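Local coordinates for protein T cell receptor gamma chain (Monodelphis domestica, PDB 7L15) that forms the gamma chain of a marsupial gamma-mu T cell receptor, pairing with the mu chain in a receptor that probably recognises antigen at the cell surface, at residues P10-R15 against Q206-G211; R15-S20 against V115-F120; K140-Y145 against W189-E194. All coordinates share one frame; numbering follows the deposited sequence.

Overall arrangement
The three contacts run along the gamma chain from its V-set domain to the far part of its C1-set domain. Contact 1 joins the two domains, setting strand 12-16 of the V domain against the loop between strands 201-206 and 215-219. Contact 2 lies about 14 Å from it, centre to centre, shares R15 and the same strand, and touches it where T14 meets F120; it pairs that strand with the end of strand 104-116. Contact 3, inside the C domain, is about 43 Å from contact 2, on the opposite side of the chain's centre. Contacts 2 and 3 come in series along the sequence, both nested within the loop that contact 1 closes at the domain junction.

Contact 1 (P10-R15 against Q206-G211); sequences PISITR and QHEDLG
Strand 12-15 passes the short 3-10 turn 208-210 with the CA atoms of S12 and E208 5.6 Å apart, and P10 faces G211 at nearly the same spacing. E208 carries the contact. Its CG is anti to the backbone N (chi1 -178°) and the chain stays extended, so the side chain runs along the strand from S12 to T14 and crosses the T14 side chain at about a right angle. OE1 accepts two hydroxyls: S12 OG at 2.8 Å on its anti lone pair, and T14 OG1 at 2.9 Å on its syn lone pair. OE2 takes the backbone N of T14 at 2.9 Å, from above the carboxylate plane, with an N-H...O angle of 154°. A water links S12 OG, to which it donates, with the backbone N of E208, from which it accepts. Beyond this polar centre, I11 packs with CD1 3.5 Å from the backbone O of Q206, while its CG2 lies beside Q206 OE1; the Q206 amide nitrogen bonds to Y160. R15 NH1 stands 4.6 Å from E208 OE2, a charge proximity without a directed N-H; NH1 donates instead to T14 O. Three donors on the two oxygens of a buried carboxylate, with R15 near, would be expected to favour the ionised form, and they fix the rotation of the group that ties the C domain loop to the V domain strand.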
ATOM      1  N   PRO B  10      -8.099  13.739   0.810  1.00 60.22           N
ATOM      2  CA  PRO B  10      -7.704  12.938  -0.355  1.00 55.53           C
ATOM      3  C   PRO B  10      -6.441  12.114  -0.099  1.00 51.80           C
ATOM      4  O   PRO B  10      -5.798  12.300   0.932  1.00 48.17           O
ATOM      5  CB  PRO B  10      -7.476  13.992  -1.446  1.00 55.95           C
ATOM      6  CG  PRO B  10      -7.273  15.278  -0.711  1.00 66.09           C
ATOM      7  CD  PRO B  10      -8.121  15.180   0.507  1.00 62.56           C
ATOM      8  N   ILE B  11      -6.112  11.192  -1.008  1.00 45.47           N
ATOM      9  CA  ILE B  11      -4.979  10.303  -0.771  1.00 44.67           C
ATOM     10  C   ILE B  11      -3.650  11.023  -0.932  1.00 45.74           C
ATOM     11  O   ILE B  11      -2.625  10.544  -0.444  1.00 44.11           O
ATOM     12  CB  ILE B  11      -5.063   9.084  -1.702  1.00 44.79           C
ATOM     13  CG1 ILE B  11      -4.935   9.523  -3.153  1.00 48.64           C
ATOM     14  CG2 ILE B  11      -6.394   8.409  -1.534  1.00 42.63           C
ATOM     15  CD1 ILE B  11      -4.886   8.359  -4.118  1.00 54.33           C
ATOM     16  N   SER B  12      -3.629  12.176  -1.596  1.00 51.89           N
ATOM     17  CA  SER B  12      -2.397  12.937  -1.722  1.00 43.67           C
ATOM     18  C   SER B  12      -2.729  14.418  -1.801  1.00 43.13           C
ATOM     19  O   SER B  12      -3.856  14.812  -2.120  1.00 42.29           O
ATOM     20  CB  SER B  12      -1.585  12.499  -2.944  1.00 44.87           C
ATOM     21  OG  SER B  12      -2.297  12.776  -4.140  1.00 46.52           O
ATOM     22  N   ILE B  13      -1.726  15.235  -1.485  1.00 44.89           N
ATOM     23  CA  ILE B  13      -1.777  16.687  -1.615  1.00 47.50           C
ATOM     24  C   ILE B  13      -0.458  17.124  -2.241  1.00 50.32           C
ATOM     25  O   ILE B  13       0.615  16.838  -1.693  1.00 44.93           O
ATOM     26  CB  ILE B  13      -1.989  17.378  -0.252  1.00 53.77           C
ATOM     27  CG1 ILE B  13      -3.243  16.843   0.438  1.00 53.48           C
ATOM     28  CG2 ILE B  13      -2.087  18.896  -0.406  1.00 48.25           C
ATOM     29  CD1 ILE B  13      -3.526  17.480   1.789  1.00 52.56           C
ATOM     30  N   THR B  14      -0.528  17.789  -3.392  1.00 51.67           N
ATOM     31  CA  THR B  14       0.654  18.267  -4.092  1.00 50.79           C
ATOM     32  C   THR B  14       0.737  19.780  -3.967  1.00 51.58           C
ATOM     33  O   THR B  14      -0.264  20.485  -4.122  1.00 50.02           O
ATOM     34  CB  THR B  14       0.640  17.870  -5.576  1.00 53.77           C
ATOM     35  OG1 THR B  14       0.489  16.457  -5.691  1.00 48.64           O
ATOM     36  CG2 THR B  14       1.950  18.258  -6.245  1.00 52.62           C
ATOM     37  N   ARG B  15       1.934  20.277  -3.672  1.00 47.29           N
ATOM     38  CA  ARG B  15       2.106  21.702  -3.439  1.00 52.31           C
ATOM     39  C   ARG B  15       3.462  22.132  -3.964  1.00 51.02           C
ATOM     40  O   ARG B  15       4.369  21.313  -4.138  1.00 49.42           O
ATOM     41  CB  ARG B  15       2.004  22.042  -1.945  1.00 55.76           C
ATOM     42  CG  ARG B  15       0.637  21.794  -1.334  1.00 47.38           C
ATOM     43  CD  ARG B  15      -0.360  22.887  -1.756  1.00 52.50           C
ATOM     44  NE  ARG B  15      -1.664  22.678  -1.136  1.00 53.48           N
ATOM     45  CZ  ARG B  15      -2.693  22.100  -1.743  1.00 61.68           C
ATOM     46  NH1 ARG B  15      -2.570  21.684  -2.998  1.00 60.32           N
ATOM     47  NH2 ARG B  15      -3.843  21.945  -1.099  1.00 59.70           N
ATOM     48  N   GLN B 206      -9.523   6.273  -6.569  1.00 46.51           N
ATOM     49  CA  GLN B 206      -9.372   7.583  -5.960  1.00 45.89           C
ATOM     50  C   GLN B 206      -8.084   8.227  -6.452  1.00 51.43           C
ATOM     51  O   GLN B 206      -7.077   7.550  -6.693  1.00 52.25           O
ATOM     52  CB  GLN B 206      -9.331   7.511  -4.421  1.00 44.07           C
ATOM     53  CG  GLN B 206     -10.617   7.045  -3.776  1.00 49.24           C
ATOM     54  CD  GLN B 206     -10.416   6.687  -2.316  1.00 55.65           C
ATOM     55  OE1 GLN B 206      -9.763   7.416  -1.582  1.00 64.20           O
ATOM     56  NE2 GLN B 206     -10.954   5.549  -1.899  1.00 59.37           N
ATOM     57  N   HIS B 207      -8.120   9.546  -6.575  1.00 43.63           N
ATOM     58  CA  HIS B 207      -6.972  10.287  -7.059  1.00 46.60           C
ATOM     59  C   HIS B 207      -7.142  11.733  -6.646  1.00 51.58           C
ATOM     60  O   HIS B 207      -8.271  12.221  -6.515  1.00 48.03           O
ATOM     61  CB  HIS B 207      -6.826  10.186  -8.575  1.00 46.14           C
ATOM     62  CG  HIS B 207      -5.535  10.737  -9.071  1.00 48.24           C
ATOM     63  ND1 HIS B 207      -5.372  12.063  -9.400  1.00 43.57           N
ATOM     64  CD2 HIS B 207      -4.324  10.155  -9.230  1.00 42.11           C
ATOM     65  CE1 HIS B 207      -4.124  12.269  -9.781  1.00 47.26           C
ATOM     66  NE2 HIS B 207      -3.468  11.124  -9.692  1.00 44.81           N
ATOM     67  N   GLU B 208      -6.007  12.416  -6.454  1.00 44.62           N
ATOM     68  CA  GLU B 208      -6.057  13.775  -5.928  1.00 47.60           C
ATOM     69  C   GLU B 208      -6.795  14.715  -6.879  1.00 49.31           C
ATOM     70  O   GLU B 208      -7.438  15.670  -6.431  1.00 55.00           O
ATOM     71  CB  GLU B 208      -4.639  14.284  -5.636  1.00 43.53           C
ATOM     72  CG  GLU B 208      -4.586  15.685  -5.033  1.00 40.61           C
ATOM     73  CD  GLU B 208      -3.166  16.260  -4.940  1.00 51.39           C
ATOM     74  OE1 GLU B 208      -2.184  15.485  -5.003  1.00 53.79           O
ATOM     75  OE2 GLU B 208      -3.030  17.497  -4.800  1.00 56.41           O
ATOM     76  N   ASP B 209      -6.752  14.453  -8.184  1.00 47.27           N
ATOM     77  CA  ASP B 209      -7.450  15.347  -9.095  1.00 60.61           C
ATOM     78  C   ASP B 209      -8.957  15.138  -9.077  1.00 59.68           C
ATOM     79  O   ASP B 209      -9.680  15.947  -9.653  1.00 58.97           O
ATOM     80  CB  ASP B 209      -6.920  15.198 -10.520  1.00 59.11           C
ATOM     81  CG  ASP B 209      -7.197  16.431 -11.367  1.00 66.63           C
ATOM     82  OD1 ASP B 209      -6.881  17.546 -10.905  1.00 69.47           O
ATOM     83  OD2 ASP B 209      -7.733  16.288 -12.484  1.00 72.00           O
ATOM     84  N   LEU B 210      -9.430  14.080  -8.428  1.00 57.10           N
ATOM     85  CA  LEU B 210     -10.844  13.842  -8.194  1.00 60.11           C
ATOM     86  C   LEU B 210     -11.309  14.400  -6.860  1.00 61.84           C
ATOM     87  O   LEU B 210     -12.489  14.263  -6.524  1.00 69.83           O
ATOM     88  CB  LEU B 210     -11.135  12.340  -8.233  1.00 54.16           C
ATOM     89  CG  LEU B 210     -10.736  11.567  -9.488  1.00 52.00           C
ATOM     90  CD1 LEU B 210     -11.248  10.149  -9.378  1.00 48.62           C
ATOM     91  CD2 LEU B 210     -11.289  12.235 -10.726  1.00 57.73           C
ATOM     92  N   GLY B 211     -10.410  15.014  -6.092  1.00 58.42           N
ATOM     93  CA  GLY B 211     -10.745  15.361  -4.725  1.00 66.23           C
ATOM     94  C   GLY B 211     -10.987  14.107  -3.906  1.00 68.94           C
ATOM     95  O   GLY B 211     -10.375  13.059  -4.132  1.00 54.93           O
TER
HETATM   96  O   HOH W   1      -3.284  11.108  -6.268  1.00 43.36           O

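Contact 2 (R15-S20 against V115-F120); sequences RNAKQS and VTESAF
The F120 ring has the N16 amide nitrogen and the S118 carbonyl oxygen at its edge, in plane, while N16 OD1 comes to 3.3 Å from F120 CE1 along an oblique line. Amide and ring reach toward each other tip to tip, their planes 44° apart. On the R15 guanidinium, I13 CG2 sits over the centre of one face and S20 O lies at the edge, in plane, accepting from NE. N16 does most of the bridging. With CG anti to the carbonyl carbon (chi1 -68°), its ND2 donates to two backbone oxygens, T116 O at 3.0 Å and S118 O at 2.9 Å. Both acceptors lie close to the amide plane, whereas ND2 stands above each carbonyl plane. In the backbone, R15 pairs with V115 in parallel register, and T116 N donates to R15 O at 3.0 Å, nearly along the C=O axis. V115 CG1 packs 4.0 Å from the backbone C of N16. Two local turns shape the strand exits: a type II turn from N16 to Q19, weakly bonded in the backbone and backed by Q19 OE1, which accepts from N16 N, and an ST turn in which T116 OG1 accepts from S118 N. This parallel pairing of an early strand with the last is the A'-G arrangement familiar from immunoglobulin V domains, and S92 OG bonds to V115 N beside it. Because both amide hydrogens of N16 are directed to backbone carbonyls, its amide plane is fixed, and the loop leaving strand 104-116 is held close to strand 12-16 as the chain turns toward the C domain.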
ATOM      1  N   ARG B  15       1.934  20.277  -3.672  1.00 47.29           N
ATOM      2  CA  ARG B  15       2.106  21.702  -3.439  1.00 52.31           C
ATOM      3  C   ARG B  15       3.462  22.132  -3.964  1.00 51.02           C
ATOM      4  O   ARG B  15       4.369  21.313  -4.138  1.00 49.42           O
ATOM      5  CB  ARG B  15       2.004  22.042  -1.945  1.00 55.76           C
ATOM      6  CG  ARG B  15       0.637  21.794  -1.334  1.00 47.38           C
ATOM      7  CD  ARG B  15      -0.360  22.887  -1.756  1.00 52.50           C
ATOM      8  NE  ARG B  15      -1.664  22.678  -1.136  1.00 53.48           N
ATOM      9  CZ  ARG B  15      -2.693  22.100  -1.743  1.00 61.68           C
ATOM     10  NH1 ARG B  15      -2.570  21.684  -2.998  1.00 60.32           N
ATOM     11  NH2 ARG B  15      -3.843  21.945  -1.099  1.00 59.70           N
ATOM     12  N   ASN B  16       3.594  23.435  -4.190  1.00 54.15           N
ATOM     13  CA  ASN B  16       4.891  24.069  -4.365  1.00 52.48           C
ATOM     14  C   ASN B  16       5.358  24.629  -3.028  1.00 52.31           C
ATOM     15  O   ASN B  16       4.600  24.682  -2.057  1.00 52.67           O
ATOM     16  CB  ASN B  16       4.823  25.169  -5.432  1.00 53.02           C
ATOM     17  CG  ASN B  16       4.593  24.608  -6.828  1.00 56.35           C
ATOM     18  OD1 ASN B  16       3.572  24.888  -7.468  1.00 57.10           O
ATOM     19  ND2 ASN B  16       5.547  23.808  -7.307  1.00 51.40           N
ATOM     20  N   ALA B  17       6.626  25.040  -2.981  1.00 50.34           N
ATOM     21  CA  ALA B  17       7.194  25.546  -1.736  1.00 56.20           C
ATOM     22  C   ALA B  17       6.450  26.795  -1.274  1.00 57.79           C
ATOM     23  O   ALA B  17       5.833  27.512  -2.062  1.00 57.51           O
ATOM     24  CB  ALA B  17       8.676  25.865  -1.902  1.00 53.86           C
ATOM     25  N   LYS B  18       6.503  27.038   0.034  1.00 55.16           N
ATOM     26  CA  LYS B  18       5.937  28.202   0.706  1.00 61.47           C
ATOM     27  C   LYS B  18       4.411  28.152   0.782  1.00 60.54           C
ATOM     28  O   LYS B  18       3.807  29.038   1.403  1.00 58.50           O
ATOM     29  CB  LYS B  18       6.383  29.529   0.062  1.00 59.09           C
ATOM     30  CG  LYS B  18       7.883  29.573  -0.270  1.00 64.64           C
ATOM     31  CD  LYS B  18       8.400  30.986  -0.572  1.00 76.61           C
ATOM     32  CE  LYS B  18       9.837  30.947  -1.100  1.00 81.68           C
ATOM     33  NZ  LYS B  18      10.803  31.740  -0.276  1.00 85.35           N
ATOM     34  N   GLN B  19       3.765  27.141   0.201  1.00 50.87           N
ATOM     35  CA  GLN B  19       2.320  26.985   0.319  1.00 50.39           C
ATOM     36  C   GLN B  19       2.002  26.238   1.615  1.00 55.71           C
ATOM     37  O   GLN B  19       2.859  26.043   2.482  1.00 53.57           O
ATOM     38  CB  GLN B  19       1.759  26.293  -0.926  1.00 54.78           C
ATOM     39  CG  GLN B  19       2.160  27.010  -2.213  1.00 60.52           C
ATOM     40  CD  GLN B  19       1.603  26.389  -3.491  1.00 60.14           C
ATOM     41  OE1 GLN B  19       1.304  25.199  -3.551  1.00 54.06           O
ATOM     42  NE2 GLN B  19       1.463  27.217  -4.532  1.00 62.09           N
ATOM     43  N   SER B  20       0.751  25.831   1.778  1.00 49.74           N
ATOM     44  CA  SER B  20       0.327  25.121   2.973  1.00 56.47           C
ATOM     45  C   SER B  20      -0.570  23.964   2.559  1.00 58.65           C
ATOM     46  O   SER B  20      -0.954  23.833   1.395  1.00 53.21           O
ATOM     47  CB  SER B  20      -0.414  26.034   3.945  1.00 59.25           C
ATOM     48  OG  SER B  20      -1.711  26.302   3.436  1.00 66.40           O
ATOM     49  N   VAL B 115       5.712  17.936  -1.922  1.00 38.37           N
ATOM     50  CA  VAL B 115       6.143  19.309  -2.116  1.00 45.37           C
ATOM     51  C   VAL B 115       7.232  19.287  -3.171  1.00 44.05           C
ATOM     52  O   VAL B 115       8.225  18.563  -3.035  1.00 45.47           O
ATOM     53  CB  VAL B 115       6.636  19.944  -0.808  1.00 36.09           C
ATOM     54  CG1 VAL B 115       6.791  21.472  -0.975  1.00 35.35           C
ATOM     55  CG2 VAL B 115       5.656  19.617   0.308  1.00 39.84           C
ATOM     56  N   THR B 116       7.042  20.066  -4.224  1.00 42.90           N
ATOM     57  CA  THR B 116       8.009  20.115  -5.307  1.00 51.30           C
ATOM     58  C   THR B 116       8.298  21.561  -5.677  1.00 52.63           C
ATOM     59  O   THR B 116       7.459  22.454  -5.502  1.00 50.03           O
ATOM     60  CB  THR B 116       7.525  19.336  -6.537  1.00 50.53           C
ATOM     61  OG1 THR B 116       8.484  19.480  -7.590  1.00 65.30           O
ATOM     62  CG2 THR B 116       6.204  19.858  -7.005  1.00 46.75           C
ATOM     63  N   GLU B 117       9.510  21.788  -6.158  1.00 52.69           N
ATOM     64  CA  GLU B 117       9.885  23.107  -6.637  1.00 60.53           C
ATOM     65  C   GLU B 117       9.641  23.279  -8.131  1.00 65.41           C
ATOM     66  O   GLU B 117       9.894  24.363  -8.661  1.00 70.93           O
ATOM     67  CB  GLU B 117      11.348  23.405  -6.291  1.00 60.94           C
ATOM     68  CG  GLU B 117      11.504  24.389  -5.133  1.00 70.08           C
ATOM     69  CD  GLU B 117      12.716  24.101  -4.253  1.00 75.62           C
ATOM     70  OE1 GLU B 117      13.758  23.669  -4.791  1.00 81.40           O
ATOM     71  OE2 GLU B 117      12.624  24.301  -3.024  1.00 69.72           O
ATOM     72  N   SER B 118       9.130  22.258  -8.814  1.00 61.89           N
ATOM     73  CA  SER B 118       8.813  22.351 -10.233  1.00 55.01           C
ATOM     74  C   SER B 118       7.347  22.709 -10.438  1.00 62.48           C
ATOM     75  O   SER B 118       6.478  22.332  -9.651  1.00 65.52           O
ATOM     76  CB  SER B 118       9.108  21.029 -10.939  1.00 64.06           C
ATOM     77  OG  SER B 118      10.451  20.626 -10.740  1.00 73.13           O
ATOM     78  N   ALA B 119       7.071  23.448 -11.507  1.00 65.45           N
ATOM     79  CA  ALA B 119       5.680  23.644 -11.899  1.00 65.34           C
ATOM     80  C   ALA B 119       5.042  22.293 -12.190  1.00 63.45           C
ATOM     81  O   ALA B 119       5.694  21.370 -12.685  1.00 67.93           O
ATOM     82  CB  ALA B 119       5.580  24.541 -13.128  1.00 52.96           C
ATOM     83  N   PHE B 120       3.758  22.172 -11.865  1.00 56.55           N
ATOM     84  CA  PHE B 120       3.033  20.930 -12.099  1.00 55.86           C
ATOM     85  C   PHE B 120       1.574  21.263 -12.354  1.00 57.39           C
ATOM     86  O   PHE B 120       1.087  22.332 -11.971  1.00 53.82           O
ATOM     87  CB  PHE B 120       3.129  19.971 -10.905  1.00 57.60           C
ATOM     88  CG  PHE B 120       2.408  20.470  -9.688  1.00 59.99           C
ATOM     89  CD1 PHE B 120       3.060  21.279  -8.765  1.00 62.18           C
ATOM     90  CD2 PHE B 120       1.070  20.161  -9.477  1.00 56.57           C
ATOM     91  CE1 PHE B 120       2.400  21.758  -7.669  1.00 57.71           C
ATOM     92  CE2 PHE B 120       0.403  20.644  -8.376  1.00 57.30           C
ATOM     93  CZ  PHE B 120       1.071  21.442  -7.473  1.00 61.14           C
TER

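Contact 3 (K140-Y145 against W189-E194); sequences KQSGTY and WLTVKE
From CB, the T144 side chain parts into two branches that meet different neighbours. CB itself lies 3.7 Å from T191 OG1. OG1, anti to the carbonyl carbon (chi1 -56°), receives the T191 hydroxyl in a hydrogen bond of 2.9 Å between T191 OG1 and T144 OG1, and bonds in turn to E136. The methyl CG2, anti to the backbone N, lies 3.5 Å from T191 OG1 and reaches W189 CD1 at 3.7 Å; T144 and W189 run side by side, pointing the same way. T144 and T191 form a non-hydrogen-bonded antiparallel pair, their CA atoms 4.1 Å apart, between two hydrogen-bonded ones, G143 with V192 and Y145 with L190. The axes make 162°, so the strands run antiparallel; lying as the middle pair of the sheet 126-130, 142-152, 183-193, 173-180, they match strands B and E of a C1-set immunoglobulin domain. On the face of T144, T191 and S142 the mu chain packs: R154 of that chain touches T144 and T191 and bonds to S142 OG, while S188 of the mu chain accepts from W189 NE1. The opposite face carries Y145, L190 and V192, turned to the domain core. There the Y145 ring meets V192 CG2 at its edge, CE1 to CG2 3.9 Å, the two side chains crossing at about a right angle, and W161 and L201 pack against Y145 and L190.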
ATOM      1  N   LYS B 140      -9.320 -21.507 -19.594  1.00 46.72           N
ATOM      2  CA  LYS B 140      -9.015 -21.487 -18.171  1.00 48.28           C
ATOM      3  C   LYS B 140     -10.230 -21.543 -17.268  1.00 51.61           C
ATOM      4  O   LYS B 140     -10.056 -21.470 -16.050  1.00 47.42           O
ATOM      5  CB  LYS B 140      -8.206 -20.237 -17.791  1.00 42.05           C
ATOM      6  CG  LYS B 140      -6.960 -19.977 -18.643  1.00 48.63           C
ATOM      7  CD  LYS B 140      -5.815 -20.941 -18.332  1.00 50.91           C
ATOM      8  CE  LYS B 140      -5.106 -20.594 -17.028  1.00 57.11           C
ATOM      9  NZ  LYS B 140      -3.666 -20.957 -17.153  1.00 64.27           N
ATOM     10  N   GLN B 141     -11.445 -21.639 -17.808  1.00 49.42           N
ATOM     11  CA  GLN B 141     -12.644 -21.668 -16.971  1.00 45.16           C
ATOM     12  C   GLN B 141     -12.679 -20.492 -16.014  1.00 45.01           C
ATOM     13  O   GLN B 141     -13.172 -20.607 -14.898  1.00 50.47           O
ATOM     14  CB  GLN B 141     -12.747 -22.957 -16.170  1.00 41.22           C
ATOM     15  CG  GLN B 141     -13.228 -24.134 -16.941  1.00 52.73           C
ATOM     16  CD  GLN B 141     -13.578 -25.275 -16.028  1.00 52.07           C
ATOM     17  OE1 GLN B 141     -14.741 -25.608 -15.871  1.00 58.03           O
ATOM     18  NE2 GLN B 141     -12.571 -25.871 -15.404  1.00 56.69           N
ATOM     19  N   SER B 142     -12.112 -19.371 -16.429  1.00 48.02           N
ATOM     20  CA  SER B 142     -12.083 -18.176 -15.602  1.00 46.65           C
ATOM     21  C   SER B 142     -11.836 -16.987 -16.518  1.00 42.78           C
ATOM     22  O   SER B 142     -11.421 -17.145 -17.667  1.00 45.11           O
ATOM     23  CB  SER B 142     -11.021 -18.281 -14.498  1.00 45.34           C
ATOM     24  OG  SER B 142      -9.760 -18.695 -14.997  1.00 50.29           O
ATOM     25  N   GLY B 143     -12.104 -15.795 -16.001  1.00 46.22           N
ATOM     26  CA  GLY B 143     -12.055 -14.612 -16.832  1.00 51.15           C
ATOM     27  C   GLY B 143     -11.406 -13.458 -16.112  1.00 50.10           C
ATOM     28  O   GLY B 143     -11.590 -13.296 -14.906  1.00 47.96           O
ATOM     29  N   THR B 144     -10.645 -12.648 -16.836  1.00 48.81           N
ATOM     30  CA  THR B 144      -9.866 -11.568 -16.241  1.00 45.74           C
ATOM     31  C   THR B 144     -10.393 -10.216 -16.712  1.00 43.18           C
ATOM     32  O   THR B 144     -10.440  -9.942 -17.918  1.00 46.14           O
ATOM     33  CB  THR B 144      -8.383 -11.706 -16.582  1.00 36.23           C
ATOM     34  OG1 THR B 144      -7.918 -12.999 -16.166  1.00 36.97           O
ATOM     35  CG2 THR B 144      -7.564 -10.635 -15.866  1.00 34.67           C
ATOM     36  N   TYR B 145     -10.819  -9.398 -15.761  1.00 46.35           N
ATOM     37  CA  TYR B 145     -11.127  -8.001 -15.997  1.00 38.19           C
ATOM     38  C   TYR B 145      -9.858  -7.200 -15.805  1.00 40.14           C
ATOM     39  O   TYR B 145      -9.087  -7.450 -14.884  1.00 40.65           O
ATOM     40  CB  TYR B 145     -12.191  -7.485 -15.026  1.00 42.57           C
ATOM     41  CG  TYR B 145     -13.467  -8.261 -15.030  1.00 51.56           C
ATOM     42  CD1 TYR B 145     -13.604  -9.415 -14.267  1.00 54.94           C
ATOM     43  CD2 TYR B 145     -14.543  -7.847 -15.798  1.00 54.26           C
ATOM     44  CE1 TYR B 145     -14.786 -10.135 -14.277  1.00 60.25           C
ATOM     45  CE2 TYR B 145     -15.717  -8.552 -15.811  1.00 61.57           C
ATOM     46  CZ  TYR B 145     -15.839  -9.694 -15.050  1.00 64.24           C
ATOM     47  OH  TYR B 145     -17.029 -10.387 -15.081  1.00 74.67           O
ATOM     48  N   TRP B 189      -5.926  -5.881 -12.360  1.00 34.94           N
ATOM     49  CA  TRP B 189      -6.744  -6.868 -13.045  1.00 42.01           C
ATOM     50  C   TRP B 189      -7.286  -7.898 -12.061  1.00 42.76           C
ATOM     51  O   TRP B 189      -6.692  -8.162 -11.014  1.00 49.16           O
ATOM     52  CB  TRP B 189      -5.961  -7.539 -14.175  1.00 36.92           C
ATOM     53  CG  TRP B 189      -4.743  -8.363 -13.800  1.00 41.17           C
ATOM     54  CD1 TRP B 189      -4.677  -9.730 -13.718  1.00 45.37           C
ATOM     55  CD2 TRP B 189      -3.411  -7.886 -13.552  1.00 44.70           C
ATOM     56  NE1 TRP B 189      -3.399 -10.127 -13.409  1.00 43.96           N
ATOM     57  CE2 TRP B 189      -2.598  -9.020 -13.313  1.00 42.93           C
ATOM     58  CE3 TRP B 189      -2.825  -6.616 -13.507  1.00 45.08           C
ATOM     59  CZ2 TRP B 189      -1.229  -8.921 -13.029  1.00 43.37           C
ATOM     60  CZ3 TRP B 189      -1.465  -6.517 -13.221  1.00 38.76           C
ATOM     61  CH2 TRP B 189      -0.683  -7.665 -12.988  1.00 46.53           C
ATOM     62  N   LEU B 190      -8.431  -8.469 -12.412  1.00 41.32           N
ATOM     63  CA  LEU B 190      -9.174  -9.344 -11.513  1.00 38.07           C
ATOM     64  C   LEU B 190      -9.566 -10.604 -12.270  1.00 40.76           C
ATOM     65  O   LEU B 190     -10.372 -10.555 -13.208  1.00 42.56           O
ATOM     66  CB  LEU B 190     -10.401  -8.628 -10.958  1.00 40.13           C
ATOM     67  CG  LEU B 190     -11.394  -9.456 -10.135  1.00 44.00           C
ATOM     68  CD1 LEU B 190     -10.844  -9.721  -8.745  1.00 36.41           C
ATOM     69  CD2 LEU B 190     -12.758  -8.775 -10.060  1.00 36.93           C
ATOM     70  N   THR B 191      -8.986 -11.725 -11.865  1.00 38.93           N
ATOM     71  CA  THR B 191      -9.291 -13.034 -12.420  1.00 43.42           C
ATOM     72  C   THR B 191     -10.283 -13.729 -11.495  1.00 43.98           C
ATOM     73  O   THR B 191     -10.017 -13.866 -10.300  1.00 47.31           O
ATOM     74  CB  THR B 191      -8.003 -13.841 -12.559  1.00 39.54           C
ATOM     75  OG1 THR B 191      -7.080 -13.097 -13.373  1.00 43.60           O
ATOM     76  CG2 THR B 191      -8.285 -15.193 -13.174  1.00 37.70           C
ATOM     77  N   VAL B 192     -11.427 -14.153 -12.042  1.00 50.22           N
ATOM     78  CA  VAL B 192     -12.490 -14.768 -11.248  1.00 50.67           C
ATOM     79  C   VAL B 192     -12.976 -16.041 -11.916  1.00 48.39           C
ATOM     80  O   VAL B 192     -12.900 -16.185 -13.141  1.00 46.20           O
ATOM     81  CB  VAL B 192     -13.681 -13.816 -11.035  1.00 56.01           C
ATOM     82  CG1 VAL B 192     -13.216 -12.524 -10.390  1.00 61.15           C
ATOM     83  CG2 VAL B 192     -14.391 -13.556 -12.347  1.00 50.83           C
ATOM     84  N   LYS B 193     -13.510 -16.958 -11.098  1.00 56.60           N
ATOM     85  CA  LYS B 193     -14.107 -18.195 -11.592  1.00 64.12           C
ATOM     86  C   LYS B 193     -15.409 -17.926 -12.349  1.00 76.91           C
ATOM     87  O   LYS B 193     -16.067 -16.896 -12.171  1.00 84.01           O
ATOM     88  CB  LYS B 193     -14.397 -19.157 -10.444  1.00 64.19           C
ATOM     89  CG  LYS B 193     -13.176 -19.604  -9.676  1.00 64.90           C
ATOM     90  CD  LYS B 193     -13.574 -20.629  -8.601  1.00 74.65           C
ATOM     91  CE  LYS B 193     -12.375 -21.043  -7.764  1.00 78.29           C
ATOM     92  NZ  LYS B 193     -11.499 -19.843  -7.501  1.00 78.86           N
ATOM     93  N   GLU B 194     -15.794 -18.907 -13.175  1.00 79.73           N
ATOM     94  CA  GLU B 194     -16.896 -18.740 -14.124  1.00 87.30           C
ATOM     95  C   GLU B 194     -18.200 -18.351 -13.432  1.00 93.26           C
ATOM     96  O   GLU B 194     -18.974 -17.547 -13.967  1.00 89.79           O
ATOM     97  CB  GLU B 194     -17.086 -20.031 -14.920  1.00 90.03           C
ATOM     98  CG  GLU B 194     -17.117 -19.849 -16.425  1.00 92.20           C
ATOM     99  CD  GLU B 194     -16.728 -21.113 -17.172  1.00 95.86           C
ATOM    100  OE1 GLU B 194     -16.292 -22.087 -16.525  1.00 97.12           O
ATOM    101  OE2 GLU B 194     -16.851 -21.136 -18.413  1.00 98.20           O
TER